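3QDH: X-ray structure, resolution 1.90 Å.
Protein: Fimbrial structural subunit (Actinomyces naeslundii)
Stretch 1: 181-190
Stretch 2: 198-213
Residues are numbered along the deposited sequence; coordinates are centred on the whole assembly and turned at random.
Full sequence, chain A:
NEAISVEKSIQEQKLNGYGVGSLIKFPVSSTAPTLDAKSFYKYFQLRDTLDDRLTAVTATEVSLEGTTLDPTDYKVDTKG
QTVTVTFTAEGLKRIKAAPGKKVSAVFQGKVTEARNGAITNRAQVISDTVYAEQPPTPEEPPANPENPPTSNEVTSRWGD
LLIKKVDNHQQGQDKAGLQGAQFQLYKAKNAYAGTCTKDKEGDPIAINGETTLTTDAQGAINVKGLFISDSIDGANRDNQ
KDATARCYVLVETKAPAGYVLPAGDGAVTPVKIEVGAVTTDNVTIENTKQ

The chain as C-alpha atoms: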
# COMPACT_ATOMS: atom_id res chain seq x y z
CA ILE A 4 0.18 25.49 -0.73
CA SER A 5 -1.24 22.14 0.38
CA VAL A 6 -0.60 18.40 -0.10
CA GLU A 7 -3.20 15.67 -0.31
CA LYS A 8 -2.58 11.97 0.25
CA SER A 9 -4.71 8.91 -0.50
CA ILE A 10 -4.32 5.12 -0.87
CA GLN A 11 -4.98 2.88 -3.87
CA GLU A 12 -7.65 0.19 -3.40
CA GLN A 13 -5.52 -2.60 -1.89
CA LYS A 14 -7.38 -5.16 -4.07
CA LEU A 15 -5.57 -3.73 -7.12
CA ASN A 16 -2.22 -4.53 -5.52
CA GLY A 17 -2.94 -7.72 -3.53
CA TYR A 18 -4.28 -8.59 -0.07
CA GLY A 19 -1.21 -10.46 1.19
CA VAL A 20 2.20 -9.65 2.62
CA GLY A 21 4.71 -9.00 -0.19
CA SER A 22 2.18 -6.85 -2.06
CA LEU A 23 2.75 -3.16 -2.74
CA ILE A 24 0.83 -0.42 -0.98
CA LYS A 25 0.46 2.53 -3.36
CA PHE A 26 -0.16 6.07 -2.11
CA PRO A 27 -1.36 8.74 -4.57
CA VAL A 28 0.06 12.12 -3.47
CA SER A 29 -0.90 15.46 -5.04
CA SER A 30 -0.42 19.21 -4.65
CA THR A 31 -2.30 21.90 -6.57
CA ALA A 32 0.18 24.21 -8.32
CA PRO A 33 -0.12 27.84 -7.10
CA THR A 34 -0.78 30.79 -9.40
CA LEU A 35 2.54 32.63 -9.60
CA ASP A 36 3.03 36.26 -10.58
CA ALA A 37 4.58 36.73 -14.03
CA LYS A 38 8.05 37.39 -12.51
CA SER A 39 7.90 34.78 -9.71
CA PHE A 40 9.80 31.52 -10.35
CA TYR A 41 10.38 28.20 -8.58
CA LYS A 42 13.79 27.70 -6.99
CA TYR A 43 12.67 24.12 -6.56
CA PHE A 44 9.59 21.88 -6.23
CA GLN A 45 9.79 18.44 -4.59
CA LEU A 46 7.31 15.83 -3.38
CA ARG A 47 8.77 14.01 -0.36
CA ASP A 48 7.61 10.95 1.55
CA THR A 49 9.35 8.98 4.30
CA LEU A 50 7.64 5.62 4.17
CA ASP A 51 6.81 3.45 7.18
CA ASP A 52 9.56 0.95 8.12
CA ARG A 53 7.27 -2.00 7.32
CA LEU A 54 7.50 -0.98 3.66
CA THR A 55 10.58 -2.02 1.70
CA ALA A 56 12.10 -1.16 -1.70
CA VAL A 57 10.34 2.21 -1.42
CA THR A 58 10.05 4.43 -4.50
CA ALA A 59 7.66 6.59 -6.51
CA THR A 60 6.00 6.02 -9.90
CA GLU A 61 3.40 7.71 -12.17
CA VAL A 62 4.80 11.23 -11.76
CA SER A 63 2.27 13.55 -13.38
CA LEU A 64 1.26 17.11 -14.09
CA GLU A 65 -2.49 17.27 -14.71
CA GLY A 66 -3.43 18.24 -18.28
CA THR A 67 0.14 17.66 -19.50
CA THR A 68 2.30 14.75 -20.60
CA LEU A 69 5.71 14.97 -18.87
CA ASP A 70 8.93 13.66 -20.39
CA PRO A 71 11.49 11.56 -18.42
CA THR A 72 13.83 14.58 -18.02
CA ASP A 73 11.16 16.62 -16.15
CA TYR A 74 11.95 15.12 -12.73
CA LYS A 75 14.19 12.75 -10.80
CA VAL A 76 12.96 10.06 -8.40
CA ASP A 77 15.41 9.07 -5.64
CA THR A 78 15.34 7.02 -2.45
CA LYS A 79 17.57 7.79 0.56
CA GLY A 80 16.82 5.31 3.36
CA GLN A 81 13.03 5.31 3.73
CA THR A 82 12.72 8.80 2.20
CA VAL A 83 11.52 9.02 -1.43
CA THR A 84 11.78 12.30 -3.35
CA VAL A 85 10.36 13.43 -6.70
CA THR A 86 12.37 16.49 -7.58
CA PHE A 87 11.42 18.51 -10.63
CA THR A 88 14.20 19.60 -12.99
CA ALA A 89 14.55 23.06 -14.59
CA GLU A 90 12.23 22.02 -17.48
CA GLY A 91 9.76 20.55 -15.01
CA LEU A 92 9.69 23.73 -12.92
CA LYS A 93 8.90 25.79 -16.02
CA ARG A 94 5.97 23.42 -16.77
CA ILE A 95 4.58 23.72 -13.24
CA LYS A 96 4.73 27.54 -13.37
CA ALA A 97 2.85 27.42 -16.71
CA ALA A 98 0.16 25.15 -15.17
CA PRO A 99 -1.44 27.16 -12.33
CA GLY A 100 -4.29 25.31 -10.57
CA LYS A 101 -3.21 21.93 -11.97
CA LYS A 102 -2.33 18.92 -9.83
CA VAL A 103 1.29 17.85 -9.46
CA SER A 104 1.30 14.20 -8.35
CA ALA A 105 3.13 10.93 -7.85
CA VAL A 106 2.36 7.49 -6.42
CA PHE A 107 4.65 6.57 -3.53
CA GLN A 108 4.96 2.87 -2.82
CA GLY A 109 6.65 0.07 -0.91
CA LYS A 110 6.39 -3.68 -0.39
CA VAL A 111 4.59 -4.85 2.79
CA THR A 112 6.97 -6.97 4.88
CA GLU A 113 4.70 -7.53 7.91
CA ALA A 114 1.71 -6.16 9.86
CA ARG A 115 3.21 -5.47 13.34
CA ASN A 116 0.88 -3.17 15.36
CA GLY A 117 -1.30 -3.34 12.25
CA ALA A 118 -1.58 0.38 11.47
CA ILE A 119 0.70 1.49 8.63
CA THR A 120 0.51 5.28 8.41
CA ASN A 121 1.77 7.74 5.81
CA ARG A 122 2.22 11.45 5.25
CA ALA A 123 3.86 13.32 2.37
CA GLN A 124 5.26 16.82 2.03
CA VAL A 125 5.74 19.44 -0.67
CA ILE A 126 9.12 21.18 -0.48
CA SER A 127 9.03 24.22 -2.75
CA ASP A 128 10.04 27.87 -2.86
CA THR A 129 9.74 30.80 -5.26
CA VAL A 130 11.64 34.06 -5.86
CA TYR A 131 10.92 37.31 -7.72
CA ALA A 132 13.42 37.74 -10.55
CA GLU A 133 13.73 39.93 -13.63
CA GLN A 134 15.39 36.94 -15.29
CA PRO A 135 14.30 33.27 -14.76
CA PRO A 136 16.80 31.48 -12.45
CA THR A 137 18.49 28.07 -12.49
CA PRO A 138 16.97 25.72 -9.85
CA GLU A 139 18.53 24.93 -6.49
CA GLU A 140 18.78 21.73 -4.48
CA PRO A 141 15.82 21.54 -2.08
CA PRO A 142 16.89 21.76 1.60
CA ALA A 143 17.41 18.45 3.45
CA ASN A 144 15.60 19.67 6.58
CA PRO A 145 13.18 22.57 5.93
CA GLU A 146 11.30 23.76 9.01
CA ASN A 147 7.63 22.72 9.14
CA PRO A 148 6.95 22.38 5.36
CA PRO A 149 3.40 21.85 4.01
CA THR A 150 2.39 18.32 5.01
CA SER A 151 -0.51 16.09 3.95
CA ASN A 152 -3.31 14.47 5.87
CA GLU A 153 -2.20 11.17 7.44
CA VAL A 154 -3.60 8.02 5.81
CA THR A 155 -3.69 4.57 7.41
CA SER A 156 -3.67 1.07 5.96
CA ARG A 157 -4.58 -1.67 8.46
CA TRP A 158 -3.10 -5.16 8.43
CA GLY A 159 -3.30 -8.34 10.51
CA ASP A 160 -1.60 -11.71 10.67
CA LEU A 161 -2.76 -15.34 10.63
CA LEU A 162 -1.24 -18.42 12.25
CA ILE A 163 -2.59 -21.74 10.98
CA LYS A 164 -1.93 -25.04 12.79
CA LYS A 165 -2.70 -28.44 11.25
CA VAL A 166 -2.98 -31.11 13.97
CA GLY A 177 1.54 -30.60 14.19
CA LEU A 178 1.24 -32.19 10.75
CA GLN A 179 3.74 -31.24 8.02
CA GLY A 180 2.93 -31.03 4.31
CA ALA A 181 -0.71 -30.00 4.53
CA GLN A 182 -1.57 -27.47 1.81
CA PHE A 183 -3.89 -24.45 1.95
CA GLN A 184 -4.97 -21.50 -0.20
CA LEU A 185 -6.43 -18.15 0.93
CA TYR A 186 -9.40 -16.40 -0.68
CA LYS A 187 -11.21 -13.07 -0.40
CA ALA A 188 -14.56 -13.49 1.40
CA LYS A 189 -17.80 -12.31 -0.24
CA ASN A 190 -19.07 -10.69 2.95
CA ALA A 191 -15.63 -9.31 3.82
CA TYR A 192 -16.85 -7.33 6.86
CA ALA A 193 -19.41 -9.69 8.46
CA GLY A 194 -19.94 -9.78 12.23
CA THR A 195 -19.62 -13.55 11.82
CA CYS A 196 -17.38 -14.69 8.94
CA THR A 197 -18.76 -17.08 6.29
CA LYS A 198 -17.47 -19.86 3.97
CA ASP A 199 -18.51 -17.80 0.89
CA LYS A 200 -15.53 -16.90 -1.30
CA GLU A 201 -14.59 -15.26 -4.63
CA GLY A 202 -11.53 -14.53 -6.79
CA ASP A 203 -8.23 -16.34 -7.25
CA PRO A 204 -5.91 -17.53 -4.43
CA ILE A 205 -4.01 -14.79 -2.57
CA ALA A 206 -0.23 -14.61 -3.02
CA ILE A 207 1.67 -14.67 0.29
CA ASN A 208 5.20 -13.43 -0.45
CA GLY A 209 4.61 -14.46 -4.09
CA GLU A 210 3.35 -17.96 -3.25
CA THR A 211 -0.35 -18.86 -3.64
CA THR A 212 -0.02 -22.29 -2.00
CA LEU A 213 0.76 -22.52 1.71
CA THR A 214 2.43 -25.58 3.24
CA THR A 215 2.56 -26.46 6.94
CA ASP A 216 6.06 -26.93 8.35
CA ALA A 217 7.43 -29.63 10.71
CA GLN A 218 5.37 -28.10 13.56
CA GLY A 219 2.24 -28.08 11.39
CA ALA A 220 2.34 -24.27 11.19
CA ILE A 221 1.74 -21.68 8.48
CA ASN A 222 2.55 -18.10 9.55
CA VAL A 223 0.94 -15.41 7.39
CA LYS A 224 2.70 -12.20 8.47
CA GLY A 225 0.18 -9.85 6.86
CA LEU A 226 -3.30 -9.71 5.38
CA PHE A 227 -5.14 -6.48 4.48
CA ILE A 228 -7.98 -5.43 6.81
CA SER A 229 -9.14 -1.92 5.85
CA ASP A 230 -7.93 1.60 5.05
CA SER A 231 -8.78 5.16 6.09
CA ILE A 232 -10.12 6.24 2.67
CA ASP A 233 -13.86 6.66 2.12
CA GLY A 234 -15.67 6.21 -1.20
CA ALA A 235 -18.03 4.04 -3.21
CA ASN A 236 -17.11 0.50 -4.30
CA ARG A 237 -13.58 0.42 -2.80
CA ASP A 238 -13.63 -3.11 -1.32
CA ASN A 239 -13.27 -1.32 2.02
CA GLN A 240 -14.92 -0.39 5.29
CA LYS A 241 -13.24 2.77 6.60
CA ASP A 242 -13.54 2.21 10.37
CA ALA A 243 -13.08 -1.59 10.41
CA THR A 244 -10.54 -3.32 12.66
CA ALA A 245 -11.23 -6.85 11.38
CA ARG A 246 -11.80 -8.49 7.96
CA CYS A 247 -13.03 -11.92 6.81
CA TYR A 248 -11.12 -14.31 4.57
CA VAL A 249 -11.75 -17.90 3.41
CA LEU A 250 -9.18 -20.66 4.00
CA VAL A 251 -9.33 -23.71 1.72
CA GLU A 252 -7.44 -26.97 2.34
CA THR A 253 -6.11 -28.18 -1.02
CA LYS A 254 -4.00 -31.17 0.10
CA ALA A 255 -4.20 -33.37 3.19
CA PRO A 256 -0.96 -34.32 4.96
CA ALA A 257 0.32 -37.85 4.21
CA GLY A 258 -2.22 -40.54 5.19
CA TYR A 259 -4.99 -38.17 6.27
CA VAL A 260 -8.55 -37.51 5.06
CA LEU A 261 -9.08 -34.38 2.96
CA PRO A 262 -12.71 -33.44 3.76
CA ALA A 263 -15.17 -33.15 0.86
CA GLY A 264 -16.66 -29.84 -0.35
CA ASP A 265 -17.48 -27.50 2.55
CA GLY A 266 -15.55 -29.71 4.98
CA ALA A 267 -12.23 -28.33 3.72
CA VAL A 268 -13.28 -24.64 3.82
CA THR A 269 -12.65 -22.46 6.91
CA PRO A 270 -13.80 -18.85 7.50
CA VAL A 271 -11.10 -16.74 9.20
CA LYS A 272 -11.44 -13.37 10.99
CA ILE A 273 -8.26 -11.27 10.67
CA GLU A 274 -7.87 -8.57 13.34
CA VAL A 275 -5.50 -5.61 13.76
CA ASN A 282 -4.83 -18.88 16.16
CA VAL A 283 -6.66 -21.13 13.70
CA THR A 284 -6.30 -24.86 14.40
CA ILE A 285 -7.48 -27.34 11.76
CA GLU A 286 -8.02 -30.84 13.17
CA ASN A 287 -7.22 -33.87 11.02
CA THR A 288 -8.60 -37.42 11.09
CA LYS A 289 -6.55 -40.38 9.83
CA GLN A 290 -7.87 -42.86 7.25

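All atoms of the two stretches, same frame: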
# COMPACT_ATOMS: atom_id res chain seq x y z
N ALA A 181 0.65 -30.38 4.84
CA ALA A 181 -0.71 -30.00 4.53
C ALA A 181 -0.68 -28.71 3.70
O ALA A 181 0.14 -27.83 3.94
CB ALA A 181 -1.52 -29.80 5.79
N GLN A 182 -1.56 -28.62 2.71
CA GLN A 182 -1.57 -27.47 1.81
C GLN A 182 -2.88 -26.70 1.83
O GLN A 182 -3.96 -27.28 1.83
CB GLN A 182 -1.15 -27.88 0.39
CG GLN A 182 0.35 -28.18 0.27
CD GLN A 182 0.81 -28.40 -1.16
OE1 GLN A 182 0.01 -28.53 -2.09
NE2 GLN A 182 2.13 -28.44 -1.35
N PHE A 183 -2.76 -25.37 1.86
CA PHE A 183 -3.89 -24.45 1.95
C PHE A 183 -3.78 -23.32 0.93
O PHE A 183 -2.69 -23.03 0.43
CB PHE A 183 -3.98 -23.84 3.36
CG PHE A 183 -4.35 -24.81 4.45
CD1 PHE A 183 -5.68 -25.00 4.82
CD2 PHE A 183 -3.36 -25.51 5.15
CE1 PHE A 183 -6.02 -25.89 5.85
CE2 PHE A 183 -3.69 -26.39 6.18
CZ PHE A 183 -5.02 -26.58 6.53
N GLN A 184 -4.91 -22.69 0.64
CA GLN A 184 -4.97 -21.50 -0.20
C GLN A 184 -5.94 -20.49 0.43
O GLN A 184 -6.96 -20.89 1.00
CB GLN A 184 -5.42 -21.85 -1.63
CG GLN A 184 -4.42 -22.71 -2.41
CD GLN A 184 -4.65 -22.68 -3.91
OE1 GLN A 184 -5.78 -22.84 -4.39
NE2 GLN A 184 -3.58 -22.48 -4.67
N LEU A 185 -5.61 -19.21 0.34
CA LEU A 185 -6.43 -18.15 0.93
C LEU A 185 -7.23 -17.38 -0.11
O LEU A 185 -6.71 -17.03 -1.17
CB LEU A 185 -5.57 -17.18 1.75
CG LEU A 185 -5.24 -17.57 3.19
CD1 LEU A 185 -3.97 -16.88 3.67
CD2 LEU A 185 -6.42 -17.27 4.13
N TYR A 186 -8.50 -17.11 0.21
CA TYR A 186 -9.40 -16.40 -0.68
C TYR A 186 -10.03 -15.18 -0.01
O TYR A 186 -10.21 -15.15 1.21
CB TYR A 186 -10.51 -17.33 -1.19
CG TYR A 186 -10.07 -18.39 -2.18
CD1 TYR A 186 -9.62 -19.64 -1.73
CD2 TYR A 186 -10.12 -18.16 -3.56
CE1 TYR A 186 -9.23 -20.63 -2.64
CE2 TYR A 186 -9.73 -19.15 -4.47
CZ TYR A 186 -9.28 -20.38 -4.00
OH TYR A 186 -8.89 -21.35 -4.90
N LYS A 187 -10.36 -14.18 -0.83
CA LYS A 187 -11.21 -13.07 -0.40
C LYS A 187 -12.61 -13.60 -0.09
O LYS A 187 -13.15 -14.42 -0.83
CB LYS A 187 -11.28 -12.02 -1.52
CG LYS A 187 -12.22 -10.87 -1.23
CD LYS A 187 -12.55 -10.09 -2.50
CE LYS A 187 -13.63 -9.05 -2.23
NZ LYS A 187 -14.94 -9.66 -1.88
N ALA A 188 -13.18 -13.15 1.03
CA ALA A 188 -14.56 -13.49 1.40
C ALA A 188 -15.56 -12.56 0.71
O ALA A 188 -15.25 -11.39 0.45
CB ALA A 188 -14.73 -13.43 2.91
N LYS A 189 -16.75 -13.08 0.42
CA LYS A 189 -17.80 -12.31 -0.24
C LYS A 189 -18.34 -11.23 0.69
O LYS A 189 -18.36 -10.05 0.34
CB LYS A 189 -18.94 -13.22 -0.73
CG LYS A 189 -19.59 -12.78 -2.04
CD LYS A 189 -20.90 -13.51 -2.30
CE LYS A 189 -22.05 -12.93 -1.46
NZ LYS A 189 -23.37 -13.57 -1.75
N ASN A 190 -18.77 -11.63 1.89
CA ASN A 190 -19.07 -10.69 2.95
C ASN A 190 -17.81 -10.44 3.77
O ASN A 190 -17.63 -11.01 4.85
CB ASN A 190 -20.22 -11.20 3.85
CG ASN A 190 -20.70 -10.15 4.85
OD1 ASN A 190 -20.22 -9.01 4.87
ND2 ASN A 190 -21.66 -10.53 5.68
N LYS A 198 -18.23 -19.04 4.92
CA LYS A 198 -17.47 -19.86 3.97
C LYS A 198 -17.47 -19.32 2.53
O LYS A 198 -16.69 -19.78 1.69
CB LYS A 198 -17.98 -21.30 3.97
CG LYS A 198 -17.58 -22.13 5.18
CD LYS A 198 -18.12 -23.55 5.08
CE LYS A 198 -17.55 -24.47 6.16
NZ LYS A 198 -17.90 -24.06 7.55
N ASP A 199 -18.35 -18.35 2.24
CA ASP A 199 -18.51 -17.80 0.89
C ASP A 199 -17.29 -17.03 0.39
O ASP A 199 -16.85 -16.06 1.02
CB ASP A 199 -19.77 -16.93 0.82
CG ASP A 199 -21.04 -17.74 0.70
OD1 ASP A 199 -21.76 -17.88 1.71
OD2 ASP A 199 -21.31 -18.26 -0.41
N LYS A 200 -16.76 -17.45 -0.76
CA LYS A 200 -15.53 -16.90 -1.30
C LYS A 200 -15.67 -16.44 -2.76
O LYS A 200 -16.65 -16.78 -3.43
CB LYS A 200 -14.38 -17.92 -1.18
CG LYS A 200 -14.44 -19.08 -2.18
CD LYS A 200 -13.37 -20.13 -1.89
CE LYS A 200 -13.18 -21.09 -3.06
NZ LYS A 200 -14.37 -21.96 -3.32
N GLU A 201 -14.70 -15.65 -3.22
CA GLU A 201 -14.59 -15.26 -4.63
C GLU A 201 -13.14 -14.93 -4.99
O GLU A 201 -12.30 -14.71 -4.11
CB GLU A 201 -15.53 -14.09 -4.96
CG GLU A 201 -15.09 -12.73 -4.40
CD GLU A 201 -16.03 -11.60 -4.79
OE1 GLU A 201 -16.30 -10.74 -3.92
OE2 GLU A 201 -16.51 -11.56 -5.94
N GLY A 202 -12.86 -14.90 -6.29
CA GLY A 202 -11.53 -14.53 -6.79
C GLY A 202 -10.54 -15.68 -6.82
O GLY A 202 -10.88 -16.81 -6.49
N ASP A 203 -9.31 -15.37 -7.23
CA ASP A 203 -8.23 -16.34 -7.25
C ASP A 203 -7.50 -16.39 -5.90
O ASP A 203 -7.68 -15.49 -5.07
CB ASP A 203 -7.25 -16.01 -8.39
CG ASP A 203 -7.82 -16.32 -9.77
OD1 ASP A 203 -9.02 -16.67 -9.86
OD2 ASP A 203 -7.07 -16.20 -10.76
N PRO A 204 -6.70 -17.45 -5.66
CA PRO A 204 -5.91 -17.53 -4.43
C PRO A 204 -5.00 -16.32 -4.21
O PRO A 204 -4.48 -15.74 -5.17
CB PRO A 204 -5.06 -18.79 -4.66
CG PRO A 204 -5.91 -19.64 -5.53
CD PRO A 204 -6.63 -18.70 -6.44
N ILE A 205 -4.81 -15.95 -2.95
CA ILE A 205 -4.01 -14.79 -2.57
C ILE A 205 -2.53 -15.16 -2.44
O ILE A 205 -2.18 -16.12 -1.74
CB ILE A 205 -4.53 -14.15 -1.26
CG1 ILE A 205 -5.95 -13.61 -1.46
CG2 ILE A 205 -3.61 -13.04 -0.77
CD1 ILE A 205 -6.75 -13.46 -0.19
N ALA A 206 -1.67 -14.40 -3.11
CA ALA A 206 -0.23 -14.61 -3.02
C ALA A 206 0.33 -14.10 -1.69
O ALA A 206 0.16 -12.92 -1.34
CB ALA A 206 0.48 -13.96 -4.19
N ILE A 207 0.97 -15.00 -0.95
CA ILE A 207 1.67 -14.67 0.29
C ILE A 207 3.16 -14.73 -0.01
O ILE A 207 3.71 -15.80 -0.26
CB ILE A 207 1.29 -15.65 1.43
CG1 ILE A 207 -0.22 -15.63 1.72
CG2 ILE A 207 2.11 -15.39 2.69
CD1 ILE A 207 -0.83 -14.24 1.98
N ASN A 208 3.81 -13.56 0.01
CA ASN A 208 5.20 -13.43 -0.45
C ASN A 208 5.44 -14.13 -1.80
O ASN A 208 6.44 -14.82 -1.99
CB ASN A 208 6.19 -13.91 0.62
CG ASN A 208 6.44 -12.87 1.71
OD1 ASN A 208 6.51 -13.20 2.90
ND2 ASN A 208 6.60 -11.61 1.31
N GLY A 209 4.49 -13.95 -2.73
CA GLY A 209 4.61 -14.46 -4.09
C GLY A 209 4.12 -15.89 -4.29
O GLY A 209 4.01 -16.36 -5.43
N GLU A 210 3.81 -16.57 -3.20
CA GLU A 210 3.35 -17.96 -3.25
C GLU A 210 1.86 -18.05 -2.92
O GLU A 210 1.40 -17.51 -1.91
CB GLU A 210 4.17 -18.83 -2.30
CG GLU A 210 5.70 -18.73 -2.48
CD GLU A 210 6.20 -19.25 -3.82
OE1 GLU A 210 5.63 -20.23 -4.35
OE2 GLU A 210 7.19 -18.69 -4.35
N THR A 211 1.10 -18.72 -3.79
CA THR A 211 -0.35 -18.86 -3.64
C THR A 211 -0.76 -20.18 -2.98
O THR A 211 -1.95 -20.41 -2.72
CB THR A 211 -1.10 -18.72 -4.99
OG1 THR A 211 -0.64 -19.72 -5.91
CG2 THR A 211 -0.89 -17.33 -5.60
N THR A 212 0.22 -21.05 -2.73
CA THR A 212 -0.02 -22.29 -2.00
C THR A 212 0.79 -22.27 -0.71
O THR A 212 1.99 -22.00 -0.74
CB THR A 212 0.34 -23.54 -2.84
OG1 THR A 212 -0.40 -23.51 -4.06
CG2 THR A 212 -0.01 -24.82 -2.09
N LEU A 213 0.12 -22.54 0.40
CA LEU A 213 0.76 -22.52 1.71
C LEU A 213 0.91 -23.94 2.23
O LEU A 213 -0.03 -24.73 2.17
CB LEU A 213 -0.06 -21.67 2.69
CG LEU A 213 -0.41 -20.25 2.23
CD1 LEU A 213 -1.43 -19.61 3.16
CD2 LEU A 213 0.83 -19.37 2.09

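How do the two backbones lie against each other? Stretch 1 runs as a strand, and stretch 2 pairs with it antiparallel near both ends, touches it again at Ile205, and swings out between Ile205 and Thr211. At one end Phe183 and Leu213 form a full pair, with Phe183 N to Leu213 O at 2.8 Å and Leu213 N to Phe183 O at 2.9 Å. At the other end Lys189 N reaches Asp199 O at 3.0 Å and Glu201 N reaches Lys187 O at 3.1 Å. Midway, Ile205 N bonds to Leu185 O at 2.8 Å, a single tie before the chain swings out through the type I' turn from Ile207 to Glu210, whose Asn208 and Gly209 lie out of reach of stretch 1.

What fills the space beneath that excursion? Leu185 does much of it. Its CD1 packs against Leu213 CD1 at 3.8 Å and touches Ile207 CG1 at 4.4 Å, so one methyl meets the side chain that opens the turn, Ile207, and one beyond it, Leu213. Ile205 points toward stretch 1 and lays its CD1 along the strand, 3.7 Å from Lys187 N, while its CD1 also lies 4.4 Å from Leu185 CB. Leu185, Ile205 and Leu213 are buried, and Ile207 borders this apolar patch on the side nearest the turn.

Where does the Tyr186 ring sit? It is held in a cleft of stretch 2, with Lys200 over one face and Pro204 over the opposite one. The aliphatic part of the lysine does the covering: Lys200 CE stands 3.9 Å from the centroid of the Tyr186 ring, almost on its normal, a CH-pi contact. Lys200 NZ is 5.4 Å from that centroid, so any cation-pi attraction is weak at most. On the other side Pro204 CD approaches Tyr186 CE2 at 3.7 Å. Gly202 O borders the ring edge, 3.3 Å from Tyr186 CE2. The backbone of Gly202 has a positive phi, a conformation that favours glycine.

Which polar side chains secure the flanks? Lys187 extends until its NZ meets Glu201 OE1 at 2.7 Å, a salt bridge in which opposite charges reinforce a short hydrogen bond. The same Lys187 NZ also donates to Ala188 O at 2.9 Å, so the ammonium group sits between the glutamate and the strand's own next carbonyl, the side chain running forward toward Ala188. Gln184 makes looser links: its NE2 gives weak hydrogen bonds to Thr211 O at 3.3 Å and to Thr212 OG1 at 3.4 Å, while Gln184 OE1 rests 3.4 Å from Pro204 CG. The amide thus bridges two separated parts of stretch 2.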